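Local coordinates for protein type III effector HopU1 (Pseudomonas syringae pv. tomato, PDB 3U0J) that probably transfers ADP-ribose from NAD+ to arginine side chains of plant proteins, with the RNA-binding protein GRP7 as its target in plant immunity, at residues 92-97 against 145-150; 100-105 against 233-238; 207-212 against 217-222. All coordinates share one frame; numbering follows the deposited sequence.

Contact 1: residues 92-97 against 145-150; sequences CSAIYM and SPHIKM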
loop_
_atom_site.group_PDB
_atom_site.type_symbol
_atom_site.label_atom_id
_atom_site.label_comp_id
_atom_site.label_asym_id
_atom_site.label_seq_id
_atom_site.Cartn_x
_atom_site.Cartn_y
_atom_site.Cartn_z
ATOM N N CYS A 92 1.920 -12.994 1.812
ATOM C CA CYS A 92 1.226 -12.502 2.999
ATOM C C CYS A 92 2.164 -11.629 3.816
ATOM O O CYS A 92 1.801 -10.529 4.214
ATOM C CB CYS A 92 0.703 -13.656 3.842
ATOM S SG CYS A 92 -0.581 -14.563 3.000
ATOM N N SER A 93 3.379 -12.128 4.035
ATOM C CA SER A 93 4.388 -11.427 4.831
ATOM C C SER A 93 4.740 -10.057 4.246
ATOM O O SER A 93 4.931 -9.088 4.982
ATOM C CB SER A 93 5.658 -12.281 4.972
ATOM O OG SER A 93 5.364 -13.535 5.553
ATOM N N ALA A 94 4.838 -9.982 2.923
ATOM C CA ALA A 94 5.148 -8.728 2.278
ATOM C C ALA A 94 3.997 -7.752 2.547
ATOM O O ALA A 94 4.227 -6.592 2.886
ATOM C CB ALA A 94 5.368 -8.930 0.818
ATOM N N ILE A 95 2.755 -8.207 2.434
ATOM C CA ILE A 95 1.654 -7.297 2.733
ATOM C C ILE A 95 1.724 -6.862 4.196
ATOM O O ILE A 95 1.680 -5.674 4.508
ATOM C CB ILE A 95 0.303 -7.941 2.514
ATOM C CG1 ILE A 95 0.037 -8.164 1.035
ATOM C CG2 ILE A 95 -0.778 -7.080 3.123
ATOM C CD1 ILE A 95 -1.145 -9.069 0.816
ATOM N N TYR A 96 1.830 -7.837 5.091
ATOM C CA TYR A 96 1.921 -7.550 6.518
ATOM C C TYR A 96 3.005 -6.511 6.797
ATOM O O TYR A 96 2.732 -5.474 7.398
ATOM C CB TYR A 96 2.203 -8.829 7.310
ATOM C CG TYR A 96 2.181 -8.653 8.816
ATOM C CD1 TYR A 96 3.294 -8.184 9.497
ATOM C CD2 TYR A 96 1.053 -8.983 9.558
ATOM C CE1 TYR A 96 3.283 -8.033 10.884
ATOM C CE2 TYR A 96 1.027 -8.843 10.935
ATOM C CZ TYR A 96 2.138 -8.366 11.600
ATOM O OH TYR A 96 2.112 -8.212 12.980
ATOM N N MET A 97 4.227 -6.788 6.344
ATOM C CA MET A 97 5.372 -5.937 6.647
ATOM C C MET A 97 5.187 -4.544 6.071
ATOM O O MET A 97 5.645 -3.564 6.656
ATOM C CB MET A 97 6.668 -6.549 6.134
ATOM C CG MET A 97 7.131 -7.734 6.949
ATOM S SD MET A 97 8.591 -8.522 6.260
ATOM C CE MET A 97 9.384 -8.895 7.803
ATOM N N SER A 145 13.904 -4.244 -4.323
ATOM C CA SER A 145 13.093 -4.942 -5.316
ATOM C C SER A 145 12.518 -6.268 -4.834
ATOM O O SER A 145 11.389 -6.594 -5.166
ATOM C CB SER A 145 13.851 -5.122 -6.621
ATOM O OG SER A 145 15.086 -5.716 -6.350
ATOM N N PRO A 146 13.279 -7.034 -4.033
ATOM C CA PRO A 146 12.672 -8.280 -3.569
ATOM C C PRO A 146 11.322 -8.035 -2.903
ATOM O O PRO A 146 10.438 -8.863 -3.021
ATOM C CB PRO A 146 13.677 -8.796 -2.546
ATOM C CG PRO A 146 14.937 -8.150 -2.885
ATOM C CD PRO A 146 14.605 -6.817 -3.433
ATOM N N HIS A 147 11.158 -6.906 -2.226
ATOM C CA HIS A 147 9.892 -6.587 -1.571
ATOM C C HIS A 147 8.893 -5.953 -2.542
ATOM O O HIS A 147 7.683 -6.213 -2.484
ATOM C CB HIS A 147 10.124 -5.653 -0.379
ATOM C CG HIS A 147 8.862 -5.177 0.276
ATOM N ND1 HIS A 147 8.215 -5.902 1.256
ATOM C CD2 HIS A 147 8.135 -4.046 0.101
ATOM C CE1 HIS A 147 7.142 -5.240 1.654
ATOM N NE2 HIS A 147 7.070 -4.109 0.972
ATOM N N ILE A 148 9.389 -5.101 -3.426
ATOM C CA ILE A 148 8.476 -4.458 -4.350
ATOM C C ILE A 148 7.802 -5.541 -5.165
ATOM O O ILE A 148 6.584 -5.521 -5.361
ATOM C CB ILE A 148 9.188 -3.455 -5.264
ATOM C CG1 ILE A 148 9.635 -2.241 -4.442
ATOM C CG2 ILE A 148 8.261 -3.025 -6.356
ATOM C CD1 ILE A 148 10.577 -1.303 -5.152
ATOM N N LYS A 149 8.604 -6.508 -5.598
ATOM C CA LYS A 149 8.109 -7.561 -6.459
ATOM C C LYS A 149 7.165 -8.447 -5.676
ATOM O O LYS A 149 6.101 -8.797 -6.165
ATOM C CB LYS A 149 9.251 -8.366 -7.098
ATOM C CG LYS A 149 10.238 -7.522 -7.911
ATOM C CD LYS A 149 11.051 -8.370 -8.887
ATOM C CE LYS A 149 11.796 -9.521 -8.191
ATOM N NZ LYS A 149 12.453 -10.458 -9.161
ATOM N N MET A 150 7.533 -8.794 -4.449
ATOM C CA MET A 150 6.698 -9.694 -3.676
ATOM C C MET A 150 5.338 -9.059 -3.433
ATOM O O MET A 150 4.314 -9.725 -3.595
ATOM C CB MET A 150 7.368 -10.114 -2.368
ATOM C CG MET A 150 6.954 -11.520 -1.879
ATOM S SD MET A 150 6.957 -12.857 -3.107
ATOM C CE MET A 150 5.832 -13.890 -2.270
#
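Ala-94 meets Met-150 and His-147 where two helices approach, a worked example of how a small residue lets helix backbones come close. The apolar part is brief. The Ala-94 methyl points at the other helix, and its CB lies 3.9 Å from Met-150 CB, with Met-150 CG slightly farther off. The backbones are 6.2 Å apart here, measured between the CA atoms of Ala-94 and Met-150. The methionine chain bends at its second torsion (chi2 47°), so that only its root, CB and CG, presses on the alanine while the sulfur runs on past it.

The second kind of interaction involves the imidazole. With CG swung away from the backbone N (chi1 175°), the ring of His-147 extends across to the first helix and presents its edge to the Ala-94 carbonyl. CE1 of His-147 lies 3.4 Å from Ala-94 O, close to the ring plane, a carbon-to-oxygen contact beside which ND1 of His-147 passes the alanine methyl (Ala-94 CB) at 4.2 Å. The polar grip comes from one turn after Ala-94 on helix 89-99, where His-98 ND1 is hydrogen-bonded to His-147 NE2. The two imidazoles also meet as rings, with their planes only about 20° apart, so a pair of histidines links the helices next to the apolar touch.

Phe-47 of helix 41-52 packs against Ala-94, His-147 and Met-150 alike, and Leu-116 and Val-120 of helix 116-126 lie against the histidine. All three touching residues are buried. The arrangement is typical of a compact helical bundle core: helices 89-99 and 145-162, distant in sequence, join at an alanine in the helical part of this ADP-ribosyltransferase fold.

Contact 2: residues 100-105 against 233-238; sequences AQDYSS and SSQAPS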
loop_
_atom_site.group_PDB
_atom_site.type_symbol
_atom_site.label_atom_id
_atom_site.label_comp_id
_atom_site.label_asym_id
_atom_site.label_seq_id
_atom_site.Cartn_x
_atom_site.Cartn_y
_atom_site.Cartn_z
ATOM N N ALA A 100 2.789 -2.396 8.327
ATOM C CA ALA A 100 3.251 -2.275 9.700
ATOM C C ALA A 100 4.143 -1.067 9.883
ATOM O O ALA A 100 4.592 -0.450 8.926
ATOM C CB ALA A 100 3.996 -3.536 10.128
ATOM N N GLN A 101 4.428 -0.760 11.136
ATOM C CA GLN A 101 5.204 0.415 11.465
ATOM C C GLN A 101 6.488 -0.031 12.147
ATOM O O GLN A 101 7.241 0.815 12.617
ATOM C CB GLN A 101 4.399 1.282 12.427
ATOM C CG GLN A 101 4.265 2.734 12.044
ATOM C CD GLN A 101 3.355 2.973 10.828
ATOM O OE1 GLN A 101 2.355 2.266 10.613
ATOM N NE2 GLN A 101 3.698 3.996 10.036
ATOM N N ASP A 102 6.736 -1.347 12.194
ATOM C CA ASP A 102 7.800 -1.919 13.021
ATOM C C ASP A 102 9.062 -2.337 12.327
ATOM O O ASP A 102 9.972 -2.795 13.001
ATOM C CB ASP A 102 7.342 -3.195 13.697
ATOM C CG ASP A 102 5.969 -3.098 14.254
ATOM O OD1 ASP A 102 5.615 -1.996 14.744
ATOM O OD2 ASP A 102 5.256 -4.133 14.206
ATOM N N TYR A 103 9.121 -2.265 11.001
ATOM C CA TYR A 103 10.324 -2.729 10.296
ATOM C C TYR A 103 11.024 -1.571 9.609
ATOM O O TYR A 103 10.373 -0.654 9.100
ATOM C CB TYR A 103 9.995 -3.831 9.275
ATOM C CG TYR A 103 9.097 -4.879 9.847
ATOM C CD1 TYR A 103 9.618 -5.925 10.566
ATOM C CD2 TYR A 103 7.726 -4.793 9.719
ATOM C CE1 TYR A 103 8.814 -6.870 11.118
ATOM C CE2 TYR A 103 6.908 -5.739 10.271
ATOM C CZ TYR A 103 7.461 -6.783 10.971
ATOM O OH TYR A 103 6.672 -7.753 11.543
ATOM N N SER A 104 12.352 -1.616 9.607
ATOM C CA SER A 104 13.146 -0.685 8.831
ATOM C C SER A 104 14.382 -1.407 8.307
ATOM O O SER A 104 14.901 -2.334 8.946
ATOM C CB SER A 104 13.529 0.545 9.669
ATOM O OG SER A 104 14.492 1.336 8.995
ATOM N N SER A 105 14.840 -0.997 7.131
ATOM C CA SER A 105 16.102 -1.481 6.589
ATOM C C SER A 105 17.241 -1.080 7.509
ATOM O O SER A 105 18.257 -1.758 7.555
ATOM C CB SER A 105 16.353 -0.848 5.234
ATOM O OG SER A 105 16.339 0.565 5.348
ATOM N N SER A 233 -4.194 -10.110 5.488
ATOM C CA SER A 233 -2.762 -10.120 5.732
ATOM C C SER A 233 -2.275 -8.902 6.478
ATOM O O SER A 233 -1.134 -8.864 6.917
ATOM C CB SER A 233 -2.038 -10.117 4.401
ATOM O OG SER A 233 -2.062 -11.404 3.838
ATOM N N SER A 234 -3.125 -7.884 6.567
ATOM C CA SER A 234 -2.750 -6.619 7.179
ATOM C C SER A 234 -2.468 -6.755 8.675
ATOM O O SER A 234 -3.072 -7.584 9.358
ATOM C CB SER A 234 -3.842 -5.588 6.950
ATOM O OG SER A 234 -3.428 -4.333 7.469
ATOM N N GLN A 235 -1.534 -5.957 9.175
ATOM C CA GLN A 235 -1.221 -5.969 10.597
ATOM C C GLN A 235 -2.426 -5.465 11.369
ATOM O O GLN A 235 -2.650 -5.826 12.539
ATOM C CB GLN A 235 -0.019 -5.079 10.908
ATOM C CG GLN A 235 0.308 -5.068 12.383
ATOM C CD GLN A 235 1.534 -4.256 12.722
ATOM O OE1 GLN A 235 2.531 -4.801 13.214
ATOM N NE2 GLN A 235 1.472 -2.941 12.482
ATOM N N ALA A 236 -3.189 -4.608 10.693
ATOM C CA ALA A 236 -4.431 -4.068 11.226
ATOM C C ALA A 236 -5.604 -4.306 10.264
ATOM O O ALA A 236 -6.008 -3.416 9.519
ATOM C CB ALA A 236 -4.272 -2.586 11.542
ATOM N N PRO A 237 -6.149 -5.528 10.287
ATOM C CA PRO A 237 -7.327 -5.922 9.506
ATOM C C PRO A 237 -8.519 -4.976 9.723
ATOM O O PRO A 237 -9.196 -4.611 8.756
ATOM C CB PRO A 237 -7.653 -7.321 10.055
ATOM C CG PRO A 237 -6.329 -7.853 10.603
ATOM C CD PRO A 237 -5.636 -6.628 11.137
ATOM N N SER A 238 -8.771 -4.600 10.981
ATOM C CA SER A 238 -9.838 -3.662 11.353
ATOM C C SER A 238 -9.779 -2.336 10.580
ATOM O O SER A 238 -10.781 -1.626 10.496
ATOM C CB SER A 238 -9.760 -3.359 12.851
ATOM O OG SER A 238 -8.610 -2.567 13.151
#
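Ala-100, just past the end of helix 89-99, is overlaid by the side chain of Gln-235, which supplies more of the buried surface than any other residue of the contact. Gln-235 reaches it fully stretched: both of its first two torsions are close to 180° (chi1 179°), which carries the terminal amide out from the 233-238 loop. The amide carbon, Gln-235 CD, comes to 3.6 Å from Ala-100 CB, and CD also lies 4.0 Å from Ala-100 CA. At its base the glutamine is fixed by its backbone N, hydrogen-bonded to Thr-99 OG1, while Tyr-96 touches the side chain.

Gln-101 follows, at the exposed side. Its backbone passes the amide, but its own side chain turns to Tyr-117 OH, to which NE2 makes a weak hydrogen bond.

Asp-102 brings the charge. Its CB points toward the loop, and the carboxylate and the Gln-235 amide are turned 49° out of plane with each other. Asp-102 OD2 lies 3.0 Å from the atom modelled as Gln-235 OE1; the amide is probably turned over in the model, and with it turned back the pair may be a hydrogen bond.

Tyr-103 opens the strand. Asp-102 CB sits over one face of its ring, whose OH is hydrogen-bonded to Leu-63 O.

Across the contact, Ser-234 OG accepts from Ala-236 N at 3.2 Å, an ST turn that shapes the loop on both sides of Gln-235; the same OG is hydrogen-bonded to Glu-241 OE1. Leading up to that glutamate, 233-238 probably corresponds to the ADP-ribosylating turn-turn loop of arginine-specific relatives. The chemistry is thus mixed: an amide laid on a methyl and brought up to a carboxylate, which probably favours having its NH2 group on the aspartate side.

Contact 3: residues 207-212 against 217-222; sequences AQVFEP and NIAFQI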
loop_
_atom_site.group_PDB
_atom_site.type_symbol
_atom_site.label_atom_id
_atom_site.label_comp_id
_atom_site.label_asym_id
_atom_site.label_seq_id
_atom_site.Cartn_x
_atom_site.Cartn_y
_atom_site.Cartn_z
ATOM N N ALA A 207 -10.525 7.272 7.415
ATOM C CA ALA A 207 -9.710 8.214 6.664
ATOM C C ALA A 207 -9.413 9.430 7.529
ATOM O O ALA A 207 -8.492 10.210 7.242
ATOM C CB ALA A 207 -10.411 8.618 5.400
ATOM N N GLN A 208 -10.201 9.579 8.591
ATOM C CA GLN A 208 -10.023 10.656 9.563
ATOM C C GLN A 208 -9.952 12.053 8.968
ATOM O O GLN A 208 -9.046 12.821 9.304
ATOM C CB GLN A 208 -8.775 10.420 10.392
ATOM C CG GLN A 208 -8.770 9.121 11.147
ATOM C CD GLN A 208 -7.632 9.077 12.122
ATOM O OE1 GLN A 208 -6.609 8.407 11.884
ATOM N NE2 GLN A 208 -7.771 9.832 13.225
ATOM N N VAL A 209 -10.926 12.382 8.118
ATOM C CA VAL A 209 -10.934 13.648 7.409
ATOM C C VAL A 209 -12.268 14.326 7.531
ATOM O O VAL A 209 -12.341 15.544 7.691
ATOM C CB VAL A 209 -10.784 13.456 5.902
ATOM C CG1 VAL A 209 -9.812 14.476 5.342
ATOM C CG2 VAL A 209 -10.390 12.028 5.564
ATOM N N PHE A 210 -13.327 13.536 7.415
ATOM C CA PHE A 210 -14.653 14.086 7.179
ATOM C C PHE A 210 -15.271 14.848 8.339
ATOM O O PHE A 210 -15.830 15.928 8.151
ATOM C CB PHE A 210 -15.596 13.005 6.702
ATOM C CG PHE A 210 -15.373 12.620 5.285
ATOM C CD1 PHE A 210 -14.723 11.450 4.967
ATOM C CD2 PHE A 210 -15.800 13.445 4.264
ATOM C CE1 PHE A 210 -14.514 11.106 3.662
ATOM C CE2 PHE A 210 -15.606 13.101 2.950
ATOM C CZ PHE A 210 -14.960 11.935 2.647
ATOM N N GLU A 211 -15.188 14.302 9.536
ATOM C CA GLU A 211 -15.763 15.008 10.662
ATOM C C GLU A 211 -14.776 16.036 11.182
ATOM O O GLU A 211 -13.590 15.751 11.328
ATOM C CB GLU A 211 -16.209 14.045 11.773
ATOM C CG GLU A 211 -15.202 12.945 12.118
ATOM C CD GLU A 211 -15.092 11.863 11.033
ATOM O OE1 GLU A 211 -16.006 11.758 10.177
ATOM O OE2 GLU A 211 -14.087 11.110 11.042
ATOM N N PRO A 212 -15.250 17.260 11.421
ATOM C CA PRO A 212 -14.358 18.082 12.234
ATOM C C PRO A 212 -14.348 17.396 13.586
ATOM O O PRO A 212 -15.319 16.703 13.901
ATOM C CB PRO A 212 -15.090 19.425 12.305
ATOM C CG PRO A 212 -16.059 19.406 11.119
ATOM C CD PRO A 212 -16.470 17.975 11.002
ATOM N N ASN A 217 -6.978 17.131 6.394
ATOM C CA ASN A 217 -7.775 18.198 5.787
ATOM C C ASN A 217 -8.068 17.953 4.310
ATOM O O ASN A 217 -8.861 18.672 3.704
ATOM C CB ASN A 217 -7.098 19.558 5.962
ATOM C CG ASN A 217 -5.735 19.602 5.340
ATOM O OD1 ASN A 217 -5.078 18.573 5.198
ATOM N ND2 ASN A 217 -5.293 20.788 4.954
ATOM N N ILE A 218 -7.436 16.937 3.727
ATOM C CA ILE A 218 -7.746 16.549 2.350
ATOM C C ILE A 218 -8.354 15.150 2.288
ATOM O O ILE A 218 -7.721 14.176 2.685
ATOM C CB ILE A 218 -6.491 16.599 1.483
ATOM C CG1 ILE A 218 -5.913 18.022 1.511
ATOM C CG2 ILE A 218 -6.797 16.139 0.070
ATOM C CD1 ILE A 218 -4.511 18.124 0.929
ATOM N N ALA A 219 -9.588 15.045 1.816
ATOM C CA ALA A 219 -10.228 13.736 1.705
ATOM C C ALA A 219 -10.311 13.290 0.260
ATOM O O ALA A 219 -10.583 14.093 -0.631
ATOM C CB ALA A 219 -11.623 13.749 2.327
ATOM N N PHE A 220 -10.087 12.005 0.033
ATOM C CA PHE A 220 -10.237 11.435 -1.291
ATOM C C PHE A 220 -11.342 10.406 -1.271
ATOM O O PHE A 220 -11.306 9.452 -0.490
ATOM C CB PHE A 220 -8.945 10.765 -1.736
ATOM C CG PHE A 220 -7.855 11.723 -2.076
ATOM C CD1 PHE A 220 -7.736 12.228 -3.347
ATOM C CD2 PHE A 220 -6.940 12.122 -1.123
ATOM C CE1 PHE A 220 -6.715 13.120 -3.669
ATOM C CE2 PHE A 220 -5.914 13.012 -1.449
ATOM C CZ PHE A 220 -5.808 13.503 -2.728
ATOM N N GLN A 221 -12.336 10.597 -2.126
ATOM C CA GLN A 221 -13.376 9.607 -2.258
ATOM C C GLN A 221 -13.165 8.933 -3.578
ATOM O O GLN A 221 -13.398 9.523 -4.628
ATOM C CB GLN A 221 -14.741 10.250 -2.220
ATOM C CG GLN A 221 -15.853 9.260 -2.436
ATOM C CD GLN A 221 -17.189 9.939 -2.433
ATOM O OE1 GLN A 221 -17.552 10.612 -1.461
ATOM N NE2 GLN A 221 -17.934 9.778 -3.522
ATOM N N ILE A 222 -12.700 7.695 -3.516
ATOM C CA ILE A 222 -12.228 6.980 -4.690
ATOM C C ILE A 222 -13.160 5.828 -5.009
ATOM O O ILE A 222 -13.529 5.046 -4.127
ATOM C CB ILE A 222 -10.846 6.409 -4.409
ATOM C CG1 ILE A 222 -9.974 7.482 -3.767
ATOM C CG2 ILE A 222 -10.235 5.847 -5.657
ATOM C CD1 ILE A 222 -8.602 6.998 -3.396
#
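Ala-219 projects its methyl from strand 218-224 into the angle between Val-209 and Phe-210, and there the packing is closest. Val-209 CG1 lies 3.6 Å from Ala-219 CB, and the valine's CB and CG2 also come against that methyl. The same CG1 reaches past the side chain to the strand backbone, 3.4 Å from Ile-218 O. Phe-210 adds its ring face, roughly at right angles to the valine as seen from the methyl: Ala-219 CB stands 4.2 Å from the ring centroid and 24° off the normal, a CH-pi contact displaced toward the CZ side of the ring. Although the CB of Phe-210 points away, chi1 of -75° sets CG opposite its own carbonyl carbon and brings the ring back over the alanine. The strand belongs to the mixed five-stranded sheet of the ADP-ribosyltransferase fold, lying between 167-172 and 263-269, and the 207-212 loop covers the face from which Ala-219 projects. Ile-218 and Phe-220 point away from that loop, to helix 176-188.

Toward the strand's start the contact thins. Asn-217 and Ile-218 both face Ile-172 in a classic beta bulge, and Asn-217 turns its side chain away from the loop, its ND2 hydrogen-bonded to Gly-174 O. Phe-210 is itself partly exposed, and Lys-204 meets its ring in a cation-pi interaction.

In the fold
Contacts 1 and 2 adjoin, their centres 11 Å apart: helix 89-99 supplies one side of contact 1 and packs on the 233-238 loop of contact 2, with Tyr-96 CB 3.4 Å from Ser-233 O. Contact 3 stands apart in the sheet, on the opposite side of the chain's centre from contact 1 (centres 28 Å apart) and with its nearest atoms about 9 Å from contact 2. By analogy with arginine-specific relatives, Arg-170 and Glu-241, just after the 233-238 loop, probably belong to the NAD+ site. Contact 2 would then tie the loop leading to that glutamate to the helical layer, while contact 3 lays the 207-212 loop over strand 218-224, beside that of Arg-170.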